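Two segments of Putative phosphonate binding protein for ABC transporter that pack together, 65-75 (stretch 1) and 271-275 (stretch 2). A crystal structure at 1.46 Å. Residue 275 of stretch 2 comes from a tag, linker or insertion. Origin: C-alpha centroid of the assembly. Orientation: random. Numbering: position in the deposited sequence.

Stretch 1 (65-75) GLSGVQARLQT
Stretch 2, residues 271-275: NKIRL

Residues 65-74 form a helix, with i to i+4 backbone hydrogen bonds beginning at Val69 N to Gly65 O (3.0 Å), and residues 271-275 lie against it without regular secondary structure. The register is set by Gln70 and Ile273, whose CA atoms are 6.0 Å apart. Leu66 (chi1 t, chi2 p) points toward the segment, its CD1 lying 3.7 Å from Lys272 O and 4.2 Å from Ile273 CD1. One residue before Gln70, Val69 (chi1 t) adds an apolar contact, CG1 to Ile273 CD1 at 4.3 Å. Gln70 (m, t, chi3 -29°) supplies the hydrogen bond of the interface: NE2 donates to Lys272 O at 2.9 Å, with a bent N-H...O angle of 136°, while its CG packs 3.4 Å from Ile273 O. Leu73 (m, t) places CD1 3.6 Å from Ile273 CG2. The side chain of Ile273 (m, m; phi/psi -78/-37) thus meets Leu66, Val69 and Leu73, although its CA-to-CB bond points away, because the end of the side chain comes nearer; its carbonyl O faces Gln70. Gln74 (m, t, chi3 -31°) sets NE2 3.9 Å from CD1 of the tag-derived Leu275 (m, t), whose CD2 approaches Gln70 OE1 at 3.2 Å. Thr75 (phi/psi -129/80) leaves helical geometry, yet its OG1 donates to Ala71 O at 2.8 Å.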

# COMPACT_ATOMS: atom_id res chain seq x y z
N GLY A 65 -5.54 -1.43 0.94
CA GLY A 65 -6.98 -1.54 1.21
C GLY A 65 -7.79 -2.03 0.01
O GLY A 65 -8.49 -3.05 0.08
N LEU A 66 -7.61 -1.33 -1.12
CA LEU A 66 -8.34 -1.67 -2.34
C LEU A 66 -7.94 -3.02 -2.88
O LEU A 66 -8.77 -3.85 -3.22
CB LEU A 66 -8.19 -0.59 -3.43
CG LEU A 66 -8.89 -0.86 -4.77
CD1 LEU A 66 -10.40 -1.00 -4.57
CD2 LEU A 66 -8.60 0.28 -5.72
N SER A 67 -6.64 -3.25 -2.99
CA SER A 67 -6.19 -4.52 -3.60
C SER A 67 -6.54 -5.72 -2.68
O SER A 67 -6.82 -6.83 -3.17
CB SER A 67 -4.68 -4.45 -3.89
OG SER A 67 -3.90 -4.00 -2.78
N GLY A 68 -6.54 -5.50 -1.37
CA GLY A 68 -6.95 -6.57 -0.46
C GLY A 68 -8.44 -6.90 -0.56
O GLY A 68 -8.84 -8.06 -0.55
N VAL A 69 -9.26 -5.86 -0.71
CA VAL A 69 -10.71 -6.04 -1.00
C VAL A 69 -10.90 -6.82 -2.31
O VAL A 69 -11.62 -7.80 -2.37
CB VAL A 69 -11.43 -4.70 -1.03
CG1 VAL A 69 -12.82 -4.84 -1.66
CG2 VAL A 69 -11.53 -4.13 0.38
N GLN A 70 -10.18 -6.41 -3.35
CA GLN A 70 -10.26 -7.08 -4.64
C GLN A 70 -9.88 -8.56 -4.51
O GLN A 70 -10.56 -9.46 -5.03
CB GLN A 70 -9.33 -6.42 -5.69
CG GLN A 70 -9.74 -4.98 -6.09
CD GLN A 70 -8.68 -4.25 -6.89
OE1 GLN A 70 -7.48 -4.52 -6.73
NE2 GLN A 70 -9.08 -3.34 -7.74
N ALA A 71 -8.75 -8.80 -3.85
CA ALA A 71 -8.28 -10.16 -3.67
C ALA A 71 -9.27 -11.06 -2.93
O ALA A 71 -9.47 -12.21 -3.30
CB ALA A 71 -6.93 -10.19 -2.96
N ARG A 72 -9.86 -10.52 -1.86
CA ARG A 72 -10.83 -11.27 -1.06
C ARG A 72 -12.18 -11.50 -1.78
O ARG A 72 -12.82 -12.52 -1.57
CB ARG A 72 -10.96 -10.61 0.32
CG ARG A 72 -9.70 -10.89 1.14
CD ARG A 72 -9.66 -10.35 2.55
NE ARG A 72 -9.54 -8.88 2.62
CZ ARG A 72 -10.57 -8.06 2.81
NH1 ARG A 72 -10.36 -6.75 2.87
NH2 ARG A 72 -11.80 -8.55 2.94
N LEU A 73 -12.55 -10.60 -2.67
CA LEU A 73 -13.72 -10.82 -3.50
C LEU A 73 -13.47 -11.94 -4.53
O LEU A 73 -14.34 -12.76 -4.77
CB LEU A 73 -14.14 -9.52 -4.20
CG LEU A 73 -14.78 -8.47 -3.30
CD1 LEU A 73 -14.85 -7.14 -4.04
CD2 LEU A 73 -16.17 -8.91 -2.78
N GLN A 74 -12.29 -11.94 -5.14
CA GLN A 74 -11.89 -12.93 -6.16
C GLN A 74 -11.57 -14.29 -5.57
O GLN A 74 -11.60 -15.29 -6.26
CB GLN A 74 -10.67 -12.44 -6.96
CG GLN A 74 -10.93 -11.26 -7.88
CD GLN A 74 -9.97 -11.26 -9.07
OE1 GLN A 74 -8.85 -11.72 -8.95
NE2 GLN A 74 -10.43 -10.80 -10.22
N THR A 75 -11.22 -14.28 -4.30
CA THR A 75 -10.73 -15.44 -3.57
C THR A 75 -11.51 -15.63 -2.26
O THR A 75 -11.04 -15.24 -1.19
CB THR A 75 -9.22 -15.27 -3.24
OG1 THR A 75 -8.56 -14.66 -4.36
CG2 THR A 75 -8.56 -16.60 -2.93
N ASN A 271 -15.79 2.72 -9.83
CA ASN A 271 -15.67 1.61 -10.75
C ASN A 271 -14.28 0.96 -10.73
O ASN A 271 -13.72 0.55 -11.77
CB ASN A 271 -16.07 2.01 -12.19
CG ASN A 271 -16.31 0.79 -13.08
OD1 ASN A 271 -16.67 -0.29 -12.59
ND2 ASN A 271 -16.08 0.93 -14.38
N LYS A 272 -13.77 0.81 -9.51
CA LYS A 272 -12.43 0.28 -9.27
C LYS A 272 -12.34 -1.02 -8.54
O LYS A 272 -11.27 -1.43 -8.11
CB LYS A 272 -11.52 1.36 -8.67
CG LYS A 272 -10.94 2.32 -9.70
CD LYS A 272 -10.20 1.68 -10.87
CE LYS A 272 -9.17 0.66 -10.42
NZ LYS A 272 -8.55 -0.04 -11.56
N ILE A 273 -13.45 -1.72 -8.43
CA ILE A 273 -13.41 -3.04 -7.83
C ILE A 273 -12.87 -4.03 -8.90
O ILE A 273 -12.07 -4.91 -8.63
CB ILE A 273 -14.81 -3.45 -7.33
CG1 ILE A 273 -15.25 -2.58 -6.17
CG2 ILE A 273 -14.78 -4.91 -6.92
CD1 ILE A 273 -14.32 -2.58 -4.97
N ARG A 274 -13.26 -3.78 -10.14
CA ARG A 274 -12.66 -4.49 -11.28
C ARG A 274 -11.19 -4.13 -11.33
O ARG A 274 -10.82 -2.98 -11.08
CB ARG A 274 -13.31 -4.00 -12.56
CG ARG A 274 -14.75 -4.39 -12.66
CD ARG A 274 -15.35 -3.78 -13.92
NE ARG A 274 -14.85 -4.45 -15.12
CZ ARG A 274 -15.11 -5.71 -15.45
NH1 ARG A 274 -15.86 -6.48 -14.67
NH2 ARG A 274 -14.60 -6.22 -16.56
N LEU A 275 -10.34 -5.10 -11.65
CA LEU A 275 -8.89 -4.88 -11.63
C LEU A 275 -8.44 -3.88 -12.69
O LEU A 275 -7.47 -3.15 -12.49
CB LEU A 275 -8.17 -6.20 -11.78
CG LEU A 275 -8.21 -7.12 -10.56
CD1 LEU A 275 -7.42 -8.42 -10.73
CD2 LEU A 275 -7.63 -6.37 -9.38